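Uncharacterized protein lp_0118 (Lactobacillus plantarum, PDB 3K2Y) is of unknown function but is built round a HIRAN domain and probably binds nucleic acid. Local coordinates at residues 33-38 / 50-56; 11-17 / 93-97. All coordinates share one frame; numbering follows the deposited sequence.

Both contacts join antiparallel neighbours of one six-stranded barrel, at different places round its wall. Contact 1 ties strand 34-39 to strand 50-53, close in sequence, as a hairpin; contact 2 brings strand 4-14 against strand 96-103, the first and last strands, and so closes the barrel. Their centres lie about 12 Å apart, yet they share an apolar interior: Val35 CG2 lies 3.9 Å from Leu97 CD1, and Val52 CG2 the same distance from Val13 CG1. Each is partly buried. Away from this core the chemistry parts: contact 1 carries a partly exposed tryptophan and leucines, with a buried serine hydroxyl taking the indole N-H, whereas contact 2 has a His-carboxylate pair and a buried glutamate among backbone carbonyls.

Contact 1. Residues 33-38 / 50-56; sequences MAVLLQ and ISVWTLQ
Val35 and Val52 meet through CG2 and CG1, 3.8 Å apart, on the buried side of two antiparallel strands. Packing here is close: the Val35 CB rests 3.1 Å from the carbonyl O of Trp53. Leu97 adjoins both valines, and Leu37, which brushes Ile50, is covered by Met75 of helix 68-76.

The backbone fixes this register. Leu36 N donates to Trp53 O at 2.7 Å, and Trp53 N returns a bond to Leu36 O at 2.8 Å; Gln38 and Ser51 form a second such hydrogen-bonded pair, with Leu37 and Val52 as the non-hydrogen-bonded pair between them. This ladder is the beta hairpin of strands 34-39 and 50-53, part of the closed barrel of the HIRAN domain.

The face bearing Leu36, Gln38 and Trp53 is more open to solvent, though Ser51 on it is buried. Trp53 holds CG anti to its carbonyl carbon (chi1 -53°), and its indole runs back along its own strand toward Ser51; NE1 donates to Ser51 OG at 2.9 Å, the oxygen lying close to the ring plane. Glu40 hydrogen-bonds the same hydroxyl, so two partners fix its rotation. The Gln38 CB sits obliquely to the ring, 3.7 Å from Trp53 NE1. Past Trp53 there are no further bridges, and exposed Leu55 lies against Leu36, the side chains crossing at about a right angle, CD2 to CD2 at 4.0 Å, while Leu55 CG approaches Ala34 O at 3.6 Å.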
ATOM      1  N   MET A  33      24.006  -7.130  -5.471  1.00 38.37           N
ATOM      2  CA  MET A  33      24.106  -5.681  -5.308  1.00 37.11           C
ATOM      3  C   MET A  33      23.329  -5.286  -4.060  1.00 35.35           C
ATOM      4  O   MET A  33      22.370  -5.960  -3.681  1.00 35.62           O
ATOM      5  CB  MET A  33      23.518  -4.979  -6.537  1.00 38.91           C
ATOM      6  CG  MET A  33      23.915  -3.521  -6.710  1.00 40.63           C
ATOM      7  SD  MET A  33      23.484  -2.906  -8.366  1.00 43.68           S
ATOM      8  CE  MET A  33      23.995  -1.182  -8.225  1.00 43.05           C
ATOM      9  N   ALA A  34      23.743  -4.207  -3.413  1.00 31.79           N
ATOM     10  CA  ALA A  34      23.052  -3.758  -2.213  1.00 31.73           C
ATOM     11  C   ALA A  34      21.861  -2.869  -2.571  1.00 30.79           C
ATOM     12  O   ALA A  34      21.840  -2.245  -3.636  1.00 29.94           O
ATOM     13  CB  ALA A  34      24.014  -3.001  -1.308  1.00 30.51           C
ATOM     14  N   VAL A  35      20.870  -2.827  -1.683  1.00 30.00           N
ATOM     15  CA  VAL A  35      19.680  -1.999  -1.875  1.00 26.47           C
ATOM     16  C   VAL A  35      19.354  -1.290  -0.572  1.00 26.76           C
ATOM     17  O   VAL A  35      19.727  -1.755   0.507  1.00 25.34           O
ATOM     18  CB  VAL A  35      18.449  -2.832  -2.311  1.00 24.71           C
ATOM     19  CG1 VAL A  35      18.648  -3.355  -3.727  1.00 24.77           C
ATOM     20  CG2 VAL A  35      18.225  -3.986  -1.347  1.00 23.10           C
ATOM     21  N   LEU A  36      18.663  -0.161  -0.674  1.00 26.85           N
ATOM     22  CA  LEU A  36      18.299   0.621   0.497  1.00 27.20           C
ATOM     23  C   LEU A  36      16.897   0.275   1.011  1.00 27.44           C
ATOM     24  O   LEU A  36      16.008  -0.080   0.236  1.00 27.69           O
ATOM     25  CB  LEU A  36      18.381   2.111   0.159  1.00 25.90           C
ATOM     26  CG  LEU A  36      19.731   2.618  -0.364  1.00 26.98           C
ATOM     27  CD1 LEU A  36      19.588   4.050  -0.829  1.00 25.50           C
ATOM     28  CD2 LEU A  36      20.794   2.515   0.720  1.00 24.77           C
ATOM     29  N   LEU A  37      16.712   0.376   2.324  1.00 27.16           N
ATOM     30  CA  LEU A  37      15.424   0.087   2.943  1.00 26.18           C
ATOM     31  C   LEU A  37      14.803   1.343   3.541  1.00 26.27           C
ATOM     32  O   LEU A  37      15.505   2.215   4.057  1.00 27.69           O
ATOM     33  CB  LEU A  37      15.582  -0.976   4.031  1.00 27.23           C
ATOM     34  CG  LEU A  37      15.435  -2.451   3.649  1.00 28.51           C
ATOM     35  CD1 LEU A  37      16.311  -2.786   2.459  1.00 31.26           C
ATOM     36  CD2 LEU A  37      15.804  -3.310   4.849  1.00 28.47           C
ATOM     37  N   GLN A  38      13.479   1.428   3.466  1.00 26.13           N
ATOM     38  CA  GLN A  38      12.758   2.571   3.995  1.00 24.82           C
ATOM     39  C   GLN A  38      11.517   2.138   4.756  1.00 24.99           C
ATOM     40  O   GLN A  38      10.637   1.468   4.210  1.00 24.99           O
ATOM     41  CB  GLN A  38      12.343   3.510   2.863  1.00 28.70           C
ATOM     42  CG  GLN A  38      11.729   4.812   3.353  1.00 32.39           C
ATOM     43  CD  GLN A  38      11.300   5.722   2.216  1.00 36.34           C
ATOM     44  OE1 GLN A  38      10.244   5.527   1.608  1.00 37.49           O
ATOM     45  NE2 GLN A  38      12.127   6.717   1.913  1.00 36.51           N
ATOM     46  N   ILE A  50       7.649  -1.703   4.573  1.00 17.16           N
ATOM     47  CA  ILE A  50       9.054  -1.399   4.365  1.00 16.40           C
ATOM     48  C   ILE A  50       9.315  -1.491   2.868  1.00 17.55           C
ATOM     49  O   ILE A  50       9.375  -2.590   2.309  1.00 16.75           O
ATOM     50  CB  ILE A  50       9.992  -2.408   5.055  1.00 15.19           C
ATOM     51  CG1 ILE A  50       9.769  -2.410   6.563  1.00 16.36           C
ATOM     52  CG2 ILE A  50      11.438  -2.039   4.763  1.00 13.56           C
ATOM     53  CD1 ILE A  50      10.546  -3.508   7.268  1.00 17.13           C
ATOM     54  N   SER A  51       9.450  -0.337   2.221  1.00 17.95           N
ATOM     55  CA  SER A  51       9.721  -0.308   0.793  1.00 19.05           C
ATOM     56  C   SER A  51      11.209  -0.526   0.534  1.00 21.69           C
ATOM     57  O   SER A  51      12.057  -0.208   1.372  1.00 22.05           O
ATOM     58  CB  SER A  51       9.257   1.019   0.175  1.00 19.11           C
ATOM     59  OG  SER A  51       9.698   2.145   0.915  1.00 17.97           O
ATOM     60  N   VAL A  52      11.513  -1.091  -0.627  1.00 24.43           N
ATOM     61  CA  VAL A  52      12.886  -1.369  -1.017  1.00 26.06           C
ATOM     62  C   VAL A  52      13.282  -0.430  -2.154  1.00 29.28           C
ATOM     63  O   VAL A  52      12.448  -0.066  -2.989  1.00 30.69           O
ATOM     64  CB  VAL A  52      13.036  -2.839  -1.466  1.00 24.34           C
ATOM     65  CG1 VAL A  52      14.504  -3.164  -1.734  1.00 23.77           C
ATOM     66  CG2 VAL A  52      12.461  -3.761  -0.392  1.00 22.09           C
ATOM     67  N   TRP A  53      14.548  -0.028  -2.178  1.00 31.45           N
ATOM     68  CA  TRP A  53      15.025   0.886  -3.204  1.00 32.06           C
ATOM     69  C   TRP A  53      16.442   0.583  -3.677  1.00 33.40           C
ATOM     70  O   TRP A  53      17.210  -0.095  -2.993  1.00 34.66           O
ATOM     71  CB  TRP A  53      14.976   2.324  -2.688  1.00 30.80           C
ATOM     72  CG  TRP A  53      13.651   2.739  -2.134  1.00 30.42           C
ATOM     73  CD1 TRP A  53      13.076   2.313  -0.970  1.00 29.03           C
ATOM     74  CD2 TRP A  53      12.740   3.681  -2.708  1.00 30.49           C
ATOM     75  NE1 TRP A  53      11.867   2.933  -0.783  1.00 28.95           N
ATOM     76  CE2 TRP A  53      11.632   3.778  -1.833  1.00 29.52           C
ATOM     77  CE3 TRP A  53      12.750   4.455  -3.878  1.00 31.26           C
ATOM     78  CZ2 TRP A  53      10.545   4.620  -2.090  1.00 30.78           C
ATOM     79  CZ3 TRP A  53      11.668   5.295  -4.135  1.00 30.96           C
ATOM     80  CH2 TRP A  53      10.580   5.369  -3.243  1.00 33.26           C
ATOM     81  N   THR A  54      16.770   1.096  -4.859  1.00 34.37           N
ATOM     82  CA  THR A  54      18.090   0.928  -5.451  1.00 34.74           C
ATOM     83  C   THR A  54      19.000   1.993  -4.858  1.00 34.20           C
ATOM     84  O   THR A  54      18.523   2.956  -4.253  1.00 33.81           O
ATOM     85  CB  THR A  54      18.042   1.120  -6.982  1.00 34.41           C
ATOM     86  OG1 THR A  54      17.294   0.051  -7.572  1.00 34.64           O
ATOM     87  CG2 THR A  54      19.445   1.126  -7.570  1.00 40.11           C
ATOM     88  N   LEU A  55      20.306   1.821  -5.021  1.00 34.88           N
ATOM     89  CA  LEU A  55      21.255   2.795  -4.496  1.00 35.20           C
ATOM     90  C   LEU A  55      21.032   4.144  -5.168  1.00 36.39           C
ATOM     91  O   LEU A  55      21.408   5.181  -4.628  1.00 36.89           O
ATOM     92  CB  LEU A  55      22.696   2.324  -4.729  1.00 31.01           C
ATOM     93  CG  LEU A  55      23.131   1.091  -3.935  1.00 30.69           C
ATOM     94  CD1 LEU A  55      24.591   0.777  -4.235  1.00 26.59           C
ATOM     95  CD2 LEU A  55      22.927   1.346  -2.440  1.00 28.64           C
ATOM     96  N   GLN A  56      20.420   4.118  -6.351  1.00 38.24           N
ATOM     97  CA  GLN A  56      20.131   5.338  -7.099  1.00 40.39           C
ATOM     98  C   GLN A  56      18.790   5.906  -6.654  1.00 41.04           C
ATOM     99  O   GLN A  56      18.352   6.947  -7.139  1.00 40.76           O
ATOM    100  CB  GLN A  56      20.109   5.057  -8.608  1.00 40.66           C
ATOM    101  CG  GLN A  56      21.492   5.044  -9.265  1.00 40.29           C
ATOM    102  CD  GLN A  56      22.444   4.041  -8.627  1.00 40.30           C
ATOM    103  OE1 GLN A  56      22.193   2.835  -8.637  1.00 39.83           O
ATOM    104  NE2 GLN A  56      23.542   4.539  -8.068  1.00 39.16           N
TER

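Contact 2. Residues 11-17 / 93-97; sequences VTVVGER and QHLEL
Val13 turns its CB toward residues 93-97 and meets Leu95 CB at 3.8 Å, while its CG2 reaches obliquely across to Leu97 CD1, also at 3.8 Å. Val13 N also donates to Leu95 O at 2.7 Å in a nearly straight bond (164° at the hydrogen). Thr12 and Glu96 follow as the non-hydrogen-bonded pair, then Val11 and Leu97 as a hydrogen-bonded one, so this is the antiparallel seam where strands 4-14 and 96-103 close the barrel.

On the other face Thr12 and Glu96 lie side by side and point the same way, with Thr12 OG1 4.0 Å from Glu96 CG. The His94 side chain crosses that of Thr12 at about a right angle, bringing its CE1 within 4.1 Å of Thr12 CG2, the branch anti to the backbone N. The imidazole NE2 donates to Glu96 OE2 at 2.7 Å, in the ring plane and on the anti side of the carboxylate, 23° out of its plane.

At the end of the seam, buried Glu16 bends at chi2 (86°), which folds its acid group back among carbonyl oxygens: OE2 is 3.0 Å from Gln93 O and 2.5 Å from Val13 O. An alanine here would lose the carboxyl group and is likely to open a gap between Val13 O, Gln93 O and the Leu95 CB. Two carbonyl oxygens this close to a buried acid, Val13 O above all, would be expected to raise its pKa, consistent with a Glu16 that probably holds a proton.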
ATOM      1  N   VAL A  11      14.515 -12.209   2.509  1.00 26.82           N
ATOM      2  CA  VAL A  11      13.128 -11.803   2.323  1.00 26.04           C
ATOM      3  C   VAL A  11      12.817 -11.663   0.839  1.00 25.71           C
ATOM      4  O   VAL A  11      13.721 -11.597   0.002  1.00 22.30           O
ATOM      5  CB  VAL A  11      12.820 -10.449   3.023  1.00 25.69           C
ATOM      6  CG1 VAL A  11      13.036 -10.570   4.521  1.00 25.30           C
ATOM      7  CG2 VAL A  11      13.690  -9.354   2.446  1.00 23.99           C
ATOM      8  N   THR A  12      11.529 -11.626   0.519  1.00 27.26           N
ATOM      9  CA  THR A  12      11.094 -11.482  -0.861  1.00 28.06           C
ATOM     10  C   THR A  12      10.522 -10.084  -1.038  1.00 28.10           C
ATOM     11  O   THR A  12       9.905  -9.541  -0.122  1.00 26.19           O
ATOM     12  CB  THR A  12      10.008 -12.511  -1.211  1.00 29.24           C
ATOM     13  OG1 THR A  12      10.470 -13.827  -0.873  1.00 34.57           O
ATOM     14  CG2 THR A  12       9.686 -12.454  -2.698  1.00 27.93           C
ATOM     15  N   VAL A  13      10.737  -9.503  -2.213  1.00 29.46           N
ATOM     16  CA  VAL A  13      10.230  -8.169  -2.502  1.00 31.00           C
ATOM     17  C   VAL A  13       9.046  -8.286  -3.452  1.00 32.50           C
ATOM     18  O   VAL A  13       9.190  -8.733  -4.589  1.00 33.02           O
ATOM     19  CB  VAL A  13      11.312  -7.279  -3.149  1.00 30.03           C
ATOM     20  CG1 VAL A  13      10.798  -5.861  -3.285  1.00 29.66           C
ATOM     21  CG2 VAL A  13      12.580  -7.303  -2.312  1.00 32.49           C
ATOM     22  N   VAL A  14       7.874  -7.881  -2.975  1.00 32.80           N
ATOM     23  CA  VAL A  14       6.656  -7.944  -3.768  1.00 30.61           C
ATOM     24  C   VAL A  14       6.190  -6.553  -4.174  1.00 32.07           C
ATOM     25  O   VAL A  14       6.835  -5.549  -3.852  1.00 32.28           O
ATOM     26  CB  VAL A  14       5.525  -8.626  -2.975  1.00 29.94           C
ATOM     27  CG1 VAL A  14       5.948 -10.027  -2.574  1.00 27.75           C
ATOM     28  CG2 VAL A  14       5.187  -7.807  -1.740  1.00 29.59           C
ATOM     29  N   GLY A  15       5.066  -6.505  -4.886  1.00 31.28           N
ATOM     30  CA  GLY A  15       4.506  -5.239  -5.321  1.00 29.74           C
ATOM     31  C   GLY A  15       5.149  -4.582  -6.529  1.00 31.01           C
ATOM     32  O   GLY A  15       4.824  -3.436  -6.844  1.00 31.90           O
ATOM     33  N   GLU A  16       6.049  -5.284  -7.216  1.00 31.70           N
ATOM     34  CA  GLU A  16       6.706  -4.707  -8.388  1.00 33.08           C
ATOM     35  C   GLU A  16       5.712  -4.178  -9.419  1.00 33.81           C
ATOM     36  O   GLU A  16       5.869  -3.065  -9.921  1.00 32.26           O
ATOM     37  CB  GLU A  16       7.624  -5.728  -9.071  1.00 34.20           C
ATOM     38  CG  GLU A  16       8.873  -6.073  -8.290  1.00 33.80           C
ATOM     39  CD  GLU A  16       8.638  -7.177  -7.290  1.00 35.29           C
ATOM     40  OE1 GLU A  16       7.472  -7.380  -6.892  1.00 34.96           O
ATOM     41  OE2 GLU A  16       9.621  -7.837  -6.896  1.00 35.77           O
ATOM     42  N   ARG A  17       4.693  -4.977  -9.727  1.00 35.34           N
ATOM     43  CA  ARG A  17       3.681  -4.598 -10.710  1.00 36.86           C
ATOM     44  C   ARG A  17       3.125  -3.195 -10.484  1.00 37.04           C
ATOM     45  O   ARG A  17       2.701  -2.530 -11.430  1.00 37.27           O
ATOM     46  CB  ARG A  17       2.522  -5.600 -10.703  1.00 37.38           C
ATOM     47  CG  ARG A  17       1.550  -5.421  -9.548  1.00 42.08           C
ATOM     48  CD  ARG A  17       0.372  -6.372  -9.673  1.00 45.56           C
ATOM     49  NE  ARG A  17       0.790  -7.770  -9.589  1.00 49.60           N
ATOM     50  CZ  ARG A  17       1.266  -8.344  -8.489  1.00 51.59           C
ATOM     51  NH1 ARG A  17       1.384  -7.642  -7.366  1.00 51.30           N
ATOM     52  NH2 ARG A  17       1.626  -9.623  -8.508  1.00 51.26           N
ATOM     53  N   GLN A  93       9.915 -10.631 -12.658  1.00 53.43           N
ATOM     54  CA  GLN A  93      10.011  -9.491 -11.761  1.00 51.75           C
ATOM     55  C   GLN A  93      10.093  -9.998 -10.326  1.00 51.02           C
ATOM     56  O   GLN A  93       9.459  -9.448  -9.425  1.00 49.99           O
ATOM     57  CB  GLN A  93       8.797  -8.579 -11.935  1.00 51.73           C
ATOM     58  CG  GLN A  93       8.626  -8.042 -13.345  1.00 50.80           C
ATOM     59  CD  GLN A  93       7.488  -7.052 -13.448  1.00 51.07           C
ATOM     60  OE1 GLN A  93       6.351  -7.363 -13.097  1.00 51.73           O
ATOM     61  NE2 GLN A  93       7.787  -5.848 -13.930  1.00 50.51           N
ATOM     62  N   HIS A  94      10.874 -11.058 -10.128  1.00 49.47           N
ATOM     63  CA  HIS A  94      11.059 -11.652  -8.809  1.00 48.50           C
ATOM     64  C   HIS A  94      12.207 -10.910  -8.129  1.00 46.90           C
ATOM     65  O   HIS A  94      12.974 -10.210  -8.791  1.00 47.26           O
ATOM     66  CB  HIS A  94      11.392 -13.142  -8.945  1.00 49.01           C
ATOM     67  CG  HIS A  94      11.366 -13.893  -7.648  1.00 51.08           C
ATOM     68  ND1 HIS A  94      10.197 -14.204  -6.988  1.00 52.18           N
ATOM     69  CD2 HIS A  94      12.370 -14.393  -6.888  1.00 51.24           C
ATOM     70  CE1 HIS A  94      10.481 -14.865  -5.879  1.00 52.48           C
ATOM     71  NE2 HIS A  94      11.792 -14.992  -5.795  1.00 51.68           N
ATOM     72  N   LEU A  95      12.324 -11.048  -6.814  1.00 44.01           N
ATOM     73  CA  LEU A  95      13.389 -10.361  -6.095  1.00 40.08           C
ATOM     74  C   LEU A  95      13.469 -10.821  -4.653  1.00 39.14           C
ATOM     75  O   LEU A  95      12.522 -10.654  -3.885  1.00 39.94           O
ATOM     76  CB  LEU A  95      13.155  -8.846  -6.114  1.00 37.63           C
ATOM     77  CG  LEU A  95      14.339  -7.919  -6.407  1.00 36.12           C
ATOM     78  CD1 LEU A  95      14.002  -6.515  -5.930  1.00 32.71           C
ATOM     79  CD2 LEU A  95      15.589  -8.420  -5.708  1.00 35.56           C
ATOM     80  N   GLU A  96      14.608 -11.403  -4.293  1.00 38.04           N
ATOM     81  CA  GLU A  96      14.837 -11.867  -2.934  1.00 36.39           C
ATOM     82  C   GLU A  96      16.112 -11.205  -2.417  1.00 34.30           C
ATOM     83  O   GLU A  96      17.008 -10.866  -3.196  1.00 33.31           O
ATOM     84  CB  GLU A  96      14.948 -13.393  -2.901  1.00 38.60           C
ATOM     85  CG  GLU A  96      13.645 -14.099  -3.255  1.00 43.20           C
ATOM     86  CD  GLU A  96      13.712 -15.607  -3.069  1.00 47.60           C
ATOM     87  OE1 GLU A  96      14.038 -16.061  -1.949  1.00 47.85           O
ATOM     88  OE2 GLU A  96      13.428 -16.338  -4.043  1.00 48.50           O
ATOM     89  N   LEU A  97      16.190 -11.002  -1.107  1.00 30.65           N
ATOM     90  CA  LEU A  97      17.354 -10.346  -0.526  1.00 27.85           C
ATOM     91  C   LEU A  97      17.780 -10.988   0.784  1.00 27.75           C
ATOM     92  O   LEU A  97      17.001 -11.685   1.428  1.00 26.71           O
ATOM     93  CB  LEU A  97      17.042  -8.877  -0.215  1.00 23.27           C
ATOM     94  CG  LEU A  97      16.133  -8.009  -1.089  1.00 21.61           C
ATOM     95  CD1 LEU A  97      15.738  -6.763  -0.284  1.00 15.38           C
ATOM     96  CD2 LEU A  97      16.840  -7.618  -2.391  1.00 19.90           C
TER